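Local coordinates for GTP-binding protein (PDB 1WXQ) that is of unestablished cellular function but probably binds GTP and belongs to the Obg-type GTPases with a TGS domain, at residues A[47-52]-A[337-342]; A[136-141]-A[215-220]; A[144-149]-A[201-206]; A[151-156]-A[162-167]; A[320-325]-A[352-357]. All coordinates share one frame; numbering follows the deposited sequence.

Contact 1: A[47-52]-A[337-342]; sequences DHPCKE and NVLPHV
L339 reaches across to H48, P49 and C50 with a single methyl, a compact example of how one leucine can join two loops, here of the GTPase and TGS parts of the chain. Its CB and CG carry the side chain across. The first torsion sets CG opposite the carbonyl carbon (chi1 -68°) and the second extends CD1 away from the backbone, so that this branch arrives at the partner residues. CD1 lies at the edge of the imidazole, near the ring plane, 3.8 Å from H48 CE1. The same methyl is 3.9 Å from C50 SG and 4.2 Å from P49 CG, the proline and leucine side chains running past each other in opposite senses. Y323 and V325 of strand 319-325 also touch the leucine. The H48 ring also meets Y64 edge-to-face, and the backbone of L339 is held through its O by Y62 OH. All four touching residues are buried and their meeting is van der Waals packing round one methyl, which implies that between these two loops the join rests on close fit, with directed bonds supplied by neighbours such as Y62 and N58.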
# COMPACT_ATOMS: atom_id res chain seq x y z
N ASP A 47 4.37 9.42 -13.53
CA ASP A 47 4.17 10.17 -14.77
C ASP A 47 2.73 10.18 -15.25
O ASP A 47 2.16 9.13 -15.54
CB ASP A 47 5.06 9.62 -15.89
CG ASP A 47 6.52 10.01 -15.73
OD1 ASP A 47 6.79 11.14 -15.26
OD2 ASP A 47 7.40 9.18 -16.09
N HIS A 48 2.14 11.37 -15.34
CA HIS A 48 0.77 11.49 -15.84
C HIS A 48 0.84 11.22 -17.35
O HIS A 48 1.73 11.73 -18.03
CB HIS A 48 0.21 12.90 -15.60
CG HIS A 48 -1.17 13.09 -16.14
ND1 HIS A 48 -1.49 12.91 -17.47
CD2 HIS A 48 -2.33 13.41 -15.52
CE1 HIS A 48 -2.78 13.11 -17.64
NE2 HIS A 48 -3.32 13.41 -16.48
N PRO A 49 -0.09 10.43 -17.88
CA PRO A 49 -0.14 10.06 -19.30
C PRO A 49 0.24 11.22 -20.23
O PRO A 49 0.64 11.03 -21.37
CB PRO A 49 -1.55 9.57 -19.61
CG PRO A 49 -2.42 9.75 -18.37
CD PRO A 49 -1.31 9.97 -17.24
N CYS A 50 0.05 12.46 -19.74
CA CYS A 50 0.29 13.60 -20.61
C CYS A 50 1.76 13.95 -20.72
O CYS A 50 2.21 15.02 -20.33
CB CYS A 50 -0.52 14.80 -20.09
SG CYS A 50 -2.27 14.66 -20.48
N LYS A 51 2.52 12.96 -21.24
CA LYS A 51 3.89 13.19 -21.72
C LYS A 51 4.14 12.58 -23.10
O LYS A 51 5.10 11.86 -23.33
CB LYS A 51 4.83 12.56 -20.69
CG LYS A 51 6.18 13.28 -20.63
CD LYS A 51 7.16 12.58 -19.69
CE LYS A 51 7.77 11.32 -20.31
NZ LYS A 51 8.82 10.80 -19.44
N GLU A 52 3.22 12.85 -24.06
CA GLU A 52 3.39 12.28 -25.39
C GLU A 52 2.54 13.02 -26.43
O GLU A 52 3.04 13.78 -27.25
CB GLU A 52 2.97 10.82 -25.34
CG GLU A 52 3.09 10.13 -26.70
CD GLU A 52 2.67 8.68 -26.57
OE1 GLU A 52 2.71 7.97 -27.56
OE2 GLU A 52 2.30 8.28 -25.47
N ASN A 337 -15.03 16.46 -20.87
CA ASN A 337 -13.69 16.74 -20.36
C ASN A 337 -12.71 15.65 -20.78
O ASN A 337 -13.08 14.51 -21.02
CB ASN A 337 -13.76 16.82 -18.83
CG ASN A 337 -14.82 17.81 -18.43
OD1 ASN A 337 -16.01 17.52 -18.45
ND2 ASN A 337 -14.36 19.00 -18.00
N VAL A 338 -11.42 16.02 -20.89
CA VAL A 338 -10.43 15.05 -21.34
C VAL A 338 -9.67 14.41 -20.17
O VAL A 338 -9.28 15.08 -19.22
CB VAL A 338 -9.44 15.78 -22.26
CG1 VAL A 338 -8.98 17.07 -21.59
CG2 VAL A 338 -8.24 14.90 -22.53
N LEU A 339 -9.49 13.09 -20.27
CA LEU A 339 -8.84 12.28 -19.23
C LEU A 339 -9.30 12.65 -17.83
O LEU A 339 -8.49 12.87 -16.93
CB LEU A 339 -7.31 12.42 -19.31
CG LEU A 339 -6.63 11.81 -20.54
CD1 LEU A 339 -5.15 12.10 -20.50
CD2 LEU A 339 -6.87 10.31 -20.57
N PRO A 340 -10.63 12.71 -17.61
CA PRO A 340 -11.29 13.06 -16.34
C PRO A 340 -10.92 12.24 -15.10
O PRO A 340 -10.66 12.81 -14.04
CB PRO A 340 -12.78 12.94 -16.67
CG PRO A 340 -12.82 13.27 -18.13
CD PRO A 340 -11.65 12.47 -18.65
N HIS A 341 -10.92 10.92 -15.22
CA HIS A 341 -10.60 10.09 -14.06
C HIS A 341 -9.46 9.09 -14.23
O HIS A 341 -9.13 8.68 -15.34
CB HIS A 341 -11.83 9.33 -13.58
CG HIS A 341 -13.03 10.19 -13.39
ND1 HIS A 341 -13.83 10.60 -14.44
CD2 HIS A 341 -13.57 10.74 -12.27
CE1 HIS A 341 -14.81 11.36 -13.98
NE2 HIS A 341 -14.68 11.45 -12.67
N VAL A 342 -8.89 8.71 -13.10
CA VAL A 342 -7.80 7.75 -13.06
C VAL A 342 -8.11 6.72 -11.99
O VAL A 342 -8.57 7.06 -10.90
CB VAL A 342 -6.46 8.41 -12.68
CG1 VAL A 342 -6.60 9.14 -11.34
CG2 VAL A 342 -5.37 7.36 -12.58

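Contact 2: A[136-141]-A[215-220]; sequences REIDYW and KPMVIA
K215 meets I138 through the aliphatic part of its side chain: K215 CG stands 4.3 Å from I138 CG2, a loose approach between the start of segment 215-220 and the helix 127-147. The lysine is the first residue to leave helical angles after helix 200-214, and its CB points toward the facing helix. Its ammonium group is engaged elsewhere, NZ being hydrogen-bonded to the backbone oxygens of A102, R100 and I175, so the methylene CG borders I138 while the charged end is held by three carbonyls. P216 turns the chain into the strand, pairing through its backbone with L105. That strand, 217-222, runs parallel to strand 104-110 in the central sheet, and helix 127-147 packs over it, a helix layered on a core of parallel strands in keeping with the alpha/beta fold of P-loop NTPases. M217, present as selenomethionine, comes next and carries the closest approach of the contact. Its methyl CE meets I138 CD1 at 3.6 Å, the two side chains reaching toward each other tip to tip. The selenomethionine chain is extended at its second torsion (chi2 -175°) and bends at the third, which carries CE toward the helix. I138 answers with CG1 set opposite its carbonyl carbon (chi1 -66°), and its side chain also touches L105 of the neighbouring strand.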
# COMPACT_ATOMS: atom_id res chain seq x y z
N ARG A 136 5.16 -10.07 14.85
CA ARG A 136 4.51 -11.05 15.72
C ARG A 136 3.17 -10.60 16.29
O ARG A 136 2.27 -11.41 16.47
CB ARG A 136 5.44 -11.40 16.88
CG ARG A 136 6.79 -11.86 16.44
CD ARG A 136 7.73 -11.80 17.60
NE ARG A 136 8.99 -12.47 17.29
CZ ARG A 136 10.05 -12.43 18.08
NH1 ARG A 136 10.01 -11.75 19.22
NH2 ARG A 136 11.15 -13.09 17.74
N GLU A 137 3.03 -9.31 16.59
CA GLU A 137 1.75 -8.84 17.13
C GLU A 137 0.63 -9.00 16.10
O GLU A 137 -0.50 -9.37 16.45
CB GLU A 137 1.86 -7.38 17.57
CG GLU A 137 2.80 -7.14 18.76
CD GLU A 137 2.35 -7.89 20.02
OE1 GLU A 137 1.19 -7.72 20.45
OE2 GLU A 137 3.17 -8.65 20.59
N ILE A 138 0.92 -8.74 14.84
CA ILE A 138 -0.10 -8.86 13.80
C ILE A 138 -0.36 -10.33 13.53
O ILE A 138 -1.50 -10.75 13.32
CB ILE A 138 0.34 -8.13 12.51
CG1 ILE A 138 0.40 -6.62 12.80
CG2 ILE A 138 -0.60 -8.45 11.37
CD1 ILE A 138 1.22 -5.81 11.81
N ASP A 139 0.70 -11.12 13.57
CA ASP A 139 0.61 -12.55 13.36
C ASP A 139 -0.25 -13.23 14.40
O ASP A 139 -1.13 -14.01 14.07
CB ASP A 139 2.00 -13.17 13.35
CG ASP A 139 2.63 -13.13 11.99
OD1 ASP A 139 2.16 -12.33 11.14
OD2 ASP A 139 3.60 -13.90 11.75
N TYR A 140 -0.00 -12.95 15.68
CA TYR A 140 -0.79 -13.59 16.71
C TYR A 140 -2.21 -13.05 16.79
O TYR A 140 -3.13 -13.78 17.15
CB TYR A 140 -0.07 -13.49 18.06
CG TYR A 140 1.05 -14.48 18.12
CD1 TYR A 140 2.16 -14.34 17.29
CD2 TYR A 140 0.95 -15.63 18.91
CE1 TYR A 140 3.15 -15.32 17.24
CE2 TYR A 140 1.94 -16.61 18.86
CZ TYR A 140 3.03 -16.46 18.04
OH TYR A 140 3.99 -17.45 17.99
N TRP A 141 -2.39 -11.80 16.41
CA TRP A 141 -3.72 -11.19 16.42
C TRP A 141 -4.71 -11.97 15.50
O TRP A 141 -5.81 -12.32 15.92
CB TRP A 141 -3.58 -9.72 16.03
CG TRP A 141 -4.86 -9.09 15.55
CD1 TRP A 141 -6.06 -9.04 16.21
CD2 TRP A 141 -5.06 -8.41 14.30
NE1 TRP A 141 -6.99 -8.38 15.44
CE2 TRP A 141 -6.41 -7.98 14.27
CE3 TRP A 141 -4.22 -8.13 13.20
CZ2 TRP A 141 -6.94 -7.28 13.18
CZ3 TRP A 141 -4.76 -7.42 12.11
CH2 TRP A 141 -6.11 -7.01 12.12
N LYS A 215 -1.43 -7.82 5.14
CA LYS A 215 -0.86 -6.70 5.86
C LYS A 215 0.60 -6.52 5.44
O LYS A 215 1.49 -6.47 6.26
CB LYS A 215 -0.98 -6.93 7.36
CG LYS A 215 -2.43 -6.83 7.84
CD LYS A 215 -2.99 -5.42 7.60
CE LYS A 215 -4.47 -5.29 7.96
NZ LYS A 215 -5.39 -5.75 6.88
N PRO A 216 0.84 -6.43 4.13
CA PRO A 216 2.20 -6.26 3.63
C PRO A 216 2.66 -4.88 4.03
O PRO A 216 1.86 -3.95 4.14
CB PRO A 216 2.03 -6.39 2.12
CG PRO A 216 0.70 -5.73 1.91
CD PRO A 216 -0.14 -6.30 3.03
N MSE A 217 3.95 -4.72 4.26
CA MSE A 217 4.41 -3.41 4.66
C MSE A 217 5.72 -2.95 4.07
O MSE A 217 6.49 -3.73 3.52
CB MSE A 217 4.46 -3.30 6.18
CG MSE A 217 4.96 -4.52 6.94
SE MSE A 217 4.79 -4.18 8.87
CE MSE A 217 3.94 -5.84 9.38
N VAL A 218 5.92 -1.64 4.15
CA VAL A 218 7.15 -1.05 3.69
C VAL A 218 7.72 -0.38 4.93
O VAL A 218 6.99 0.23 5.72
CB VAL A 218 6.93 -0.01 2.58
CG1 VAL A 218 8.23 0.76 2.32
CG2 VAL A 218 6.49 -0.71 1.31
N ILE A 219 9.02 -0.51 5.09
CA ILE A 219 9.68 0.06 6.24
C ILE A 219 10.36 1.40 5.94
O ILE A 219 11.18 1.51 5.04
CB ILE A 219 10.70 -0.96 6.78
CG1 ILE A 219 10.00 -2.30 6.96
CG2 ILE A 219 11.30 -0.46 8.10
CD1 ILE A 219 10.90 -3.42 7.39
N ALA A 220 9.99 2.41 6.70
CA ALA A 220 10.58 3.72 6.54
C ALA A 220 11.65 3.86 7.62
O ALA A 220 11.32 4.00 8.79
CB ALA A 220 9.53 4.81 6.69

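Contact 3: A[144-149]-A[201-206]; sequences GILSKG and DDLLAF
This is an apolar helix-to-helix contact, formed where helix 127-147 comes to its C-terminal end beside the beginning of helix 200-214. L146 does most of the work. Its CB lies 3.9 Å from L203 CD2, while its CD1 approaches the F206 ring at the edge, in the ring plane, 3.6 Å from F206 CD1. The leucine and phenylalanine side chains cross at about a right angle. F206 owes its position to a first torsion that puts CG opposite the backbone N (chi1 170°). The other methyl of L203, CD1, sits 4.0 Å from S147 OG; that hydroxyl is hydrogen-bonded to Q200 OE1, so its polar need is met while its flank borders the leucine. Around this pair of helices, I168 of helix 164-171 touches both L146 and F206. Helix 179-188 adds A185 and M186 against F206, whose ring also meets W198 edge to face, and W150 lies on L203 from the loop that follows helix 127-147.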
# COMPACT_ATOMS: atom_id res chain seq x y z
N GLY A 144 -5.15 -15.60 16.80
CA GLY A 144 -6.08 -15.75 17.89
C GLY A 144 -7.51 -15.76 17.37
O GLY A 144 -8.35 -16.49 17.89
N ILE A 145 -7.80 -14.97 16.34
CA ILE A 145 -9.16 -14.93 15.81
C ILE A 145 -9.55 -16.29 15.23
O ILE A 145 -10.69 -16.70 15.38
CB ILE A 145 -9.32 -13.83 14.76
CG1 ILE A 145 -9.11 -12.47 15.42
CG2 ILE A 145 -10.70 -13.91 14.14
CD1 ILE A 145 -9.29 -11.29 14.46
N LEU A 146 -8.60 -16.98 14.61
CA LEU A 146 -8.85 -18.30 14.03
C LEU A 146 -8.86 -19.39 15.10
O LEU A 146 -9.77 -20.21 15.16
CB LEU A 146 -7.75 -18.64 13.02
CG LEU A 146 -7.70 -17.77 11.77
CD1 LEU A 146 -6.34 -17.89 11.12
CD2 LEU A 146 -8.81 -18.20 10.81
N SER A 147 -7.83 -19.39 15.94
CA SER A 147 -7.62 -20.37 16.99
C SER A 147 -8.74 -20.39 18.04
O SER A 147 -9.29 -21.45 18.36
CB SER A 147 -6.27 -20.10 17.65
OG SER A 147 -5.71 -21.29 18.16
N LYS A 148 -9.06 -19.23 18.60
CA LYS A 148 -10.14 -19.13 19.58
C LYS A 148 -11.45 -19.61 18.96
O LYS A 148 -11.94 -19.03 17.98
CB LYS A 148 -10.32 -17.68 20.05
CG LYS A 148 -9.18 -17.13 20.86
CD LYS A 148 -9.36 -15.66 21.18
CE LYS A 148 -8.02 -15.04 21.50
NZ LYS A 148 -8.13 -13.61 21.88
N GLY A 149 -12.03 -20.64 19.55
CA GLY A 149 -13.29 -21.15 19.04
C GLY A 149 -13.06 -22.29 18.07
O GLY A 149 -13.94 -23.09 17.82
N ASP A 201 -0.08 -25.56 14.73
CA ASP A 201 1.05 -25.17 13.90
C ASP A 201 0.52 -24.68 12.57
O ASP A 201 1.05 -23.72 12.00
CB ASP A 201 2.00 -26.34 13.68
CG ASP A 201 2.83 -26.65 14.91
OD1 ASP A 201 3.85 -25.95 15.15
OD2 ASP A 201 2.44 -27.57 15.65
N ASP A 202 -0.52 -25.36 12.08
CA ASP A 202 -1.14 -24.99 10.81
C ASP A 202 -1.78 -23.61 10.92
O ASP A 202 -1.67 -22.78 10.03
CB ASP A 202 -2.23 -26.00 10.43
CG ASP A 202 -1.70 -27.42 10.33
OD1 ASP A 202 -0.61 -27.59 9.76
OD2 ASP A 202 -2.37 -28.35 10.80
N LEU A 203 -2.44 -23.37 12.04
CA LEU A 203 -3.09 -22.10 12.25
C LEU A 203 -2.13 -20.90 12.30
O LEU A 203 -2.32 -19.91 11.59
CB LEU A 203 -3.93 -22.18 13.52
CG LEU A 203 -5.24 -22.93 13.35
CD1 LEU A 203 -5.90 -23.20 14.70
CD2 LEU A 203 -6.15 -22.10 12.47
N LEU A 204 -1.10 -20.99 13.14
CA LEU A 204 -0.14 -19.90 13.25
C LEU A 204 0.54 -19.68 11.89
O LEU A 204 0.68 -18.54 11.41
CB LEU A 204 0.89 -20.24 14.33
CG LEU A 204 2.02 -19.24 14.48
CD1 LEU A 204 1.44 -17.85 14.62
CD2 LEU A 204 2.85 -19.59 15.71
N ALA A 205 0.94 -20.78 11.25
CA ALA A 205 1.59 -20.70 9.95
C ALA A 205 0.63 -20.09 8.94
O ALA A 205 1.02 -19.28 8.10
CB ALA A 205 2.02 -22.08 9.49
N PHE A 206 -0.63 -20.49 9.00
CA PHE A 206 -1.62 -19.95 8.08
C PHE A 206 -1.83 -18.48 8.40
O PHE A 206 -1.97 -17.67 7.49
CB PHE A 206 -2.94 -20.71 8.18
CG PHE A 206 -4.06 -20.05 7.43
CD1 PHE A 206 -4.96 -19.22 8.09
CD2 PHE A 206 -4.21 -20.23 6.06
CE1 PHE A 206 -5.99 -18.57 7.40
CE2 PHE A 206 -5.22 -19.59 5.36
CZ PHE A 206 -6.12 -18.76 6.03

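Contact 4: A[151-156]-A[162-167]; sequences DKFAKR and IKLESA
F153 and A167 meet in apolar packing, F153 CZ lying 3.5 Å from A167 CB in an oblique approach. The ring also reaches the first turn of the second helix, where L164 CD1 stands at its edge, near the ring plane, 4.3 Å from F153 CE2. A first torsion of 170° swings the ring out opposite its backbone N and across to that helix. With the ring cut back to an alanine, the methyls of L164 and A167 would probably lose their neighbour and a gap would open between the helices. Two consecutive helical segments, the short 151-154 and 164-171, thus pack against each other across a brief connection, with M186 of helix 179-188 and P195 touching L164. The mixed contact lies nearer that connection. I162 CD1 is 3.7 Å from R156 O and lies over one face of the R156 guanidinium, offset toward its rim, 4.2 Å from R156 NH1. Within 151-156, K155 NZ forms a salt bridge with D151 OD1 at 3.6 Å.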
# COMPACT_ATOMS: atom_id res chain seq x y z
N ASP A 151 -12.52 -25.03 17.37
CA ASP A 151 -12.97 -26.41 17.34
C ASP A 151 -14.42 -26.43 16.86
O ASP A 151 -14.84 -27.26 16.07
CB ASP A 151 -12.88 -26.96 18.76
CG ASP A 151 -12.15 -28.29 18.76
OD1 ASP A 151 -12.78 -29.29 18.41
OD2 ASP A 151 -10.99 -28.34 19.17
N LYS A 152 -15.19 -25.47 17.41
CA LYS A 152 -16.59 -25.20 17.05
C LYS A 152 -16.61 -24.24 15.88
O LYS A 152 -17.38 -23.28 15.81
CB LYS A 152 -17.32 -24.56 18.22
CG LYS A 152 -17.63 -25.55 19.32
CD LYS A 152 -18.38 -24.88 20.45
CE LYS A 152 -18.65 -25.79 21.63
NZ LYS A 152 -19.34 -25.01 22.65
N PHE A 153 -15.64 -24.48 15.00
CA PHE A 153 -15.73 -23.97 13.67
C PHE A 153 -15.43 -25.09 12.67
O PHE A 153 -16.11 -25.24 11.66
CB PHE A 153 -14.74 -22.82 13.55
CG PHE A 153 -14.61 -22.41 12.12
CD1 PHE A 153 -15.32 -21.31 11.66
CD2 PHE A 153 -13.69 -23.04 11.31
CE1 PHE A 153 -15.08 -20.82 10.38
CE2 PHE A 153 -13.46 -22.55 10.02
CZ PHE A 153 -14.15 -21.44 9.55
N ALA A 154 -14.48 -25.94 13.02
CA ALA A 154 -14.10 -27.01 12.11
C ALA A 154 -15.23 -28.04 11.92
O ALA A 154 -15.35 -28.68 10.88
CB ALA A 154 -12.86 -27.70 12.68
N LYS A 155 -16.05 -28.21 12.97
CA LYS A 155 -17.07 -29.23 12.88
C LYS A 155 -18.41 -28.66 12.40
O LYS A 155 -19.32 -29.38 12.01
CB LYS A 155 -17.23 -29.86 14.26
CG LYS A 155 -15.91 -30.41 14.80
CD LYS A 155 -16.12 -31.43 15.91
CE LYS A 155 -16.13 -30.78 17.30
NZ LYS A 155 -15.45 -31.67 18.24
N ARG A 156 -18.56 -27.32 12.46
CA ARG A 156 -19.76 -26.71 11.89
C ARG A 156 -19.68 -26.60 10.36
O ARG A 156 -20.27 -25.72 9.75
CB ARG A 156 -19.93 -25.33 12.51
CG ARG A 156 -21.38 -24.85 12.48
CD ARG A 156 -21.58 -23.68 11.51
NE ARG A 156 -20.36 -22.87 11.41
CZ ARG A 156 -20.46 -21.66 10.84
NH1 ARG A 156 -21.63 -21.23 10.39
NH2 ARG A 156 -19.37 -20.89 10.71
N ILE A 162 -19.53 -26.94 4.60
CA ILE A 162 -19.22 -25.60 4.09
C ILE A 162 -17.88 -25.57 3.35
O ILE A 162 -17.03 -26.44 3.50
CB ILE A 162 -19.20 -24.63 5.27
CG1 ILE A 162 -20.63 -24.25 5.65
CG2 ILE A 162 -18.47 -23.34 4.86
CD1 ILE A 162 -20.68 -23.38 6.91
N LYS A 163 -17.77 -24.52 2.51
CA LYS A 163 -16.52 -24.28 1.81
C LYS A 163 -15.51 -23.59 2.73
O LYS A 163 -15.75 -22.49 3.23
CB LYS A 163 -16.92 -23.46 0.56
CG LYS A 163 -15.85 -23.35 -0.53
CD LYS A 163 -15.87 -24.56 -1.51
CE LYS A 163 -15.36 -24.18 -2.90
NZ LYS A 163 -16.31 -23.30 -3.59
N LEU A 164 -14.43 -24.34 3.00
CA LEU A 164 -13.49 -23.94 4.04
C LEU A 164 -12.92 -22.54 3.82
O LEU A 164 -13.02 -21.66 4.66
CB LEU A 164 -12.36 -24.97 4.09
CG LEU A 164 -11.31 -24.63 5.14
CD1 LEU A 164 -11.89 -24.63 6.56
CD2 LEU A 164 -10.14 -25.61 5.16
N GLU A 165 -12.51 -22.34 2.57
CA GLU A 165 -12.13 -21.01 2.11
C GLU A 165 -13.16 -19.93 2.44
O GLU A 165 -12.81 -18.90 3.01
CB GLU A 165 -11.84 -21.01 0.61
CG GLU A 165 -12.56 -22.08 -0.18
CD GLU A 165 -11.87 -23.43 -0.11
OE1 GLU A 165 -10.71 -23.52 -0.58
OE2 GLU A 165 -12.48 -24.41 0.40
N SER A 166 -14.42 -20.15 2.09
CA SER A 166 -15.47 -19.17 2.35
C SER A 166 -15.72 -18.93 3.82
O SER A 166 -15.95 -17.80 4.25
CB SER A 166 -16.79 -19.59 1.68
OG SER A 166 -17.88 -18.77 2.12
N ALA A 167 -15.68 -20.00 4.61
CA ALA A 167 -15.91 -19.89 6.04
C ALA A 167 -14.80 -19.12 6.75
O ALA A 167 -15.07 -18.28 7.62
CB ALA A 167 -16.05 -21.28 6.65

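Contact 5: A[320-325]-A[352-357]; sequences IPVYPV and RDLAFK
L354 and V322 meet obliquely, and their torsions bring the two side chains together between helix 351-358 and strand 319-325. In L354 the first torsion places CG opposite the backbone N (chi1 169°), sending the isobutyl group out from the helix. The second torsion, 66°, then spreads the two methyls unequally over the strand. CD2 is the nearer, 3.6 Å from V322 CG1, while CD1 follows at 4.0 Å from that same V322 CG1. The valine offers this methyl because its own CG1 stands opposite the backbone N (chi1 170°), and its CB points toward the helix. Two residues on, P324 presents the same side of the strand, and its CB is 3.9 Å from L354 CD2. One leucine methyl thus bridges two alternate strand positions. The intervening Y323 has its CB pointing away from the helix, and its ring meets H48. L354 is further enclosed by F343 and I392, on the strands paired with 319-325, so the leucine sits over the sheet rather than on one strand. A helix laid across one side of a four-stranded mixed sheet, through an apolar leucine, is in keeping with the ubiquitin-like beta-grasp fold of TGS domains.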
# COMPACT_ATOMS: atom_id res chain seq x y z
N ILE A 320 -1.56 -0.08 -10.78
CA ILE A 320 -1.10 0.63 -11.97
C ILE A 320 -2.17 1.64 -12.31
O ILE A 320 -3.35 1.36 -12.15
CB ILE A 320 -0.94 -0.32 -13.17
CG1 ILE A 320 -2.25 -1.07 -13.42
CG2 ILE A 320 0.22 -1.28 -12.93
CD1 ILE A 320 -2.26 -1.83 -14.76
N PRO A 321 -1.78 2.83 -12.77
CA PRO A 321 -2.77 3.86 -13.13
C PRO A 321 -3.44 3.52 -14.48
O PRO A 321 -2.80 3.02 -15.39
CB PRO A 321 -1.94 5.15 -13.21
CG PRO A 321 -0.59 4.80 -12.60
CD PRO A 321 -0.41 3.35 -12.96
N VAL A 322 -4.74 3.80 -14.59
CA VAL A 322 -5.49 3.51 -15.81
C VAL A 322 -6.59 4.57 -15.99
O VAL A 322 -7.28 4.91 -15.03
CB VAL A 322 -6.12 2.10 -15.73
CG1 VAL A 322 -7.11 1.88 -16.87
CG2 VAL A 322 -5.02 1.05 -15.78
N TYR A 323 -6.75 5.07 -17.21
CA TYR A 323 -7.74 6.11 -17.48
C TYR A 323 -8.80 5.75 -18.51
O TYR A 323 -8.49 5.50 -19.67
CB TYR A 323 -7.05 7.38 -17.99
CG TYR A 323 -6.02 7.97 -17.06
CD1 TYR A 323 -4.77 7.37 -16.88
CD2 TYR A 323 -6.27 9.17 -16.39
CE1 TYR A 323 -3.80 7.96 -16.07
CE2 TYR A 323 -5.31 9.77 -15.58
CZ TYR A 323 -4.08 9.16 -15.43
OH TYR A 323 -3.12 9.78 -14.65
N PRO A 324 -10.08 5.73 -18.09
CA PRO A 324 -11.21 5.41 -18.98
C PRO A 324 -11.75 6.66 -19.64
O PRO A 324 -11.99 7.68 -18.98
CB PRO A 324 -12.22 4.80 -18.03
CG PRO A 324 -12.05 5.65 -16.83
CD PRO A 324 -10.53 5.73 -16.69
N VAL A 325 -11.95 6.58 -20.95
CA VAL A 325 -12.47 7.69 -21.73
C VAL A 325 -13.76 7.31 -22.45
O VAL A 325 -14.20 6.15 -22.40
CB VAL A 325 -11.44 8.15 -22.80
CG1 VAL A 325 -10.22 8.75 -22.11
CG2 VAL A 325 -11.03 6.96 -23.66
N ARG A 352 -12.78 -4.93 -18.58
CA ARG A 352 -14.07 -5.13 -17.97
C ARG A 352 -14.00 -4.82 -16.48
O ARG A 352 -14.93 -4.31 -15.88
CB ARG A 352 -14.49 -6.58 -18.18
CG ARG A 352 -15.82 -6.90 -17.49
CD ARG A 352 -16.12 -8.40 -17.48
NE ARG A 352 -16.22 -8.91 -18.85
CZ ARG A 352 -17.46 -9.01 -19.38
NH1 ARG A 352 -18.51 -8.65 -18.67
NH2 ARG A 352 -17.61 -9.48 -20.62
N ASP A 353 -12.85 -5.11 -15.87
CA ASP A 353 -12.66 -4.81 -14.45
C ASP A 353 -12.65 -3.30 -14.31
O ASP A 353 -13.13 -2.76 -13.32
CB ASP A 353 -11.32 -5.36 -13.92
CG ASP A 353 -11.31 -6.88 -13.80
OD1 ASP A 353 -12.28 -7.44 -13.28
OD2 ASP A 353 -10.31 -7.52 -14.20
N LEU A 354 -12.08 -2.61 -15.29
CA LEU A 354 -12.03 -1.15 -15.24
C LEU A 354 -13.45 -0.59 -15.37
O LEU A 354 -13.75 0.48 -14.86
CB LEU A 354 -11.14 -0.60 -16.35
CG LEU A 354 -11.26 0.92 -16.52
CD1 LEU A 354 -10.71 1.62 -15.26
CD2 LEU A 354 -10.52 1.35 -17.78
N ALA A 355 -14.33 -1.33 -16.05
CA ALA A 355 -15.73 -0.92 -16.22
C ALA A 355 -16.45 -0.91 -14.87
O ALA A 355 -17.18 0.02 -14.56
CB ALA A 355 -16.45 -1.88 -17.19
N PHE A 356 -16.23 -1.95 -14.07
CA PHE A 356 -16.89 -2.03 -12.77
C PHE A 356 -16.47 -0.93 -11.81
O PHE A 356 -17.28 -0.45 -11.01
CB PHE A 356 -16.69 -3.41 -12.14
CG PHE A 356 -17.64 -4.45 -12.68
CD1 PHE A 356 -18.99 -4.43 -12.34
CD2 PHE A 356 -17.19 -5.45 -13.54
CE1 PHE A 356 -19.87 -5.38 -12.86
CE2 PHE A 356 -18.07 -6.40 -14.07
CZ PHE A 356 -19.41 -6.36 -13.72
N LYS A 357 -15.21 -0.53 -11.88
CA LYS A 357 -14.76 0.55 -11.01
C LYS A 357 -15.64 1.77 -11.26
O LYS A 357 -15.98 2.49 -10.33
CB LYS A 357 -13.29 0.90 -11.27
CG LYS A 357 -12.32 0.02 -10.53
CD LYS A 357 -12.66 -0.05 -9.05
CE LYS A 357 -11.56 -0.77 -8.28
NZ LYS A 357 -10.25 -0.07 -8.46

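Overall arrangement
The five contacts fall into two groups, with contact 1 on the other side of the chain's centre from contacts 2, 3 and 4. Those three form a run along the GTPase part: the centres of contacts 2 and 3 are 16 Å apart, sharing helix 127-147 and touching where Y140 meets L204, and the centres of contacts 3 and 4 are 13 Å apart, their segments adjoining in sequence. They are nested, 4 within 3 within 2, all inside the long loop closed by contact 1. The centres of contacts 1 and 5 are 13 Å apart; their segments alternate along the chain, and the packing of Y323 against P49 links the TGS part to the GTPase part. Contact 1 is 46 Å from contact 3, centre to centre.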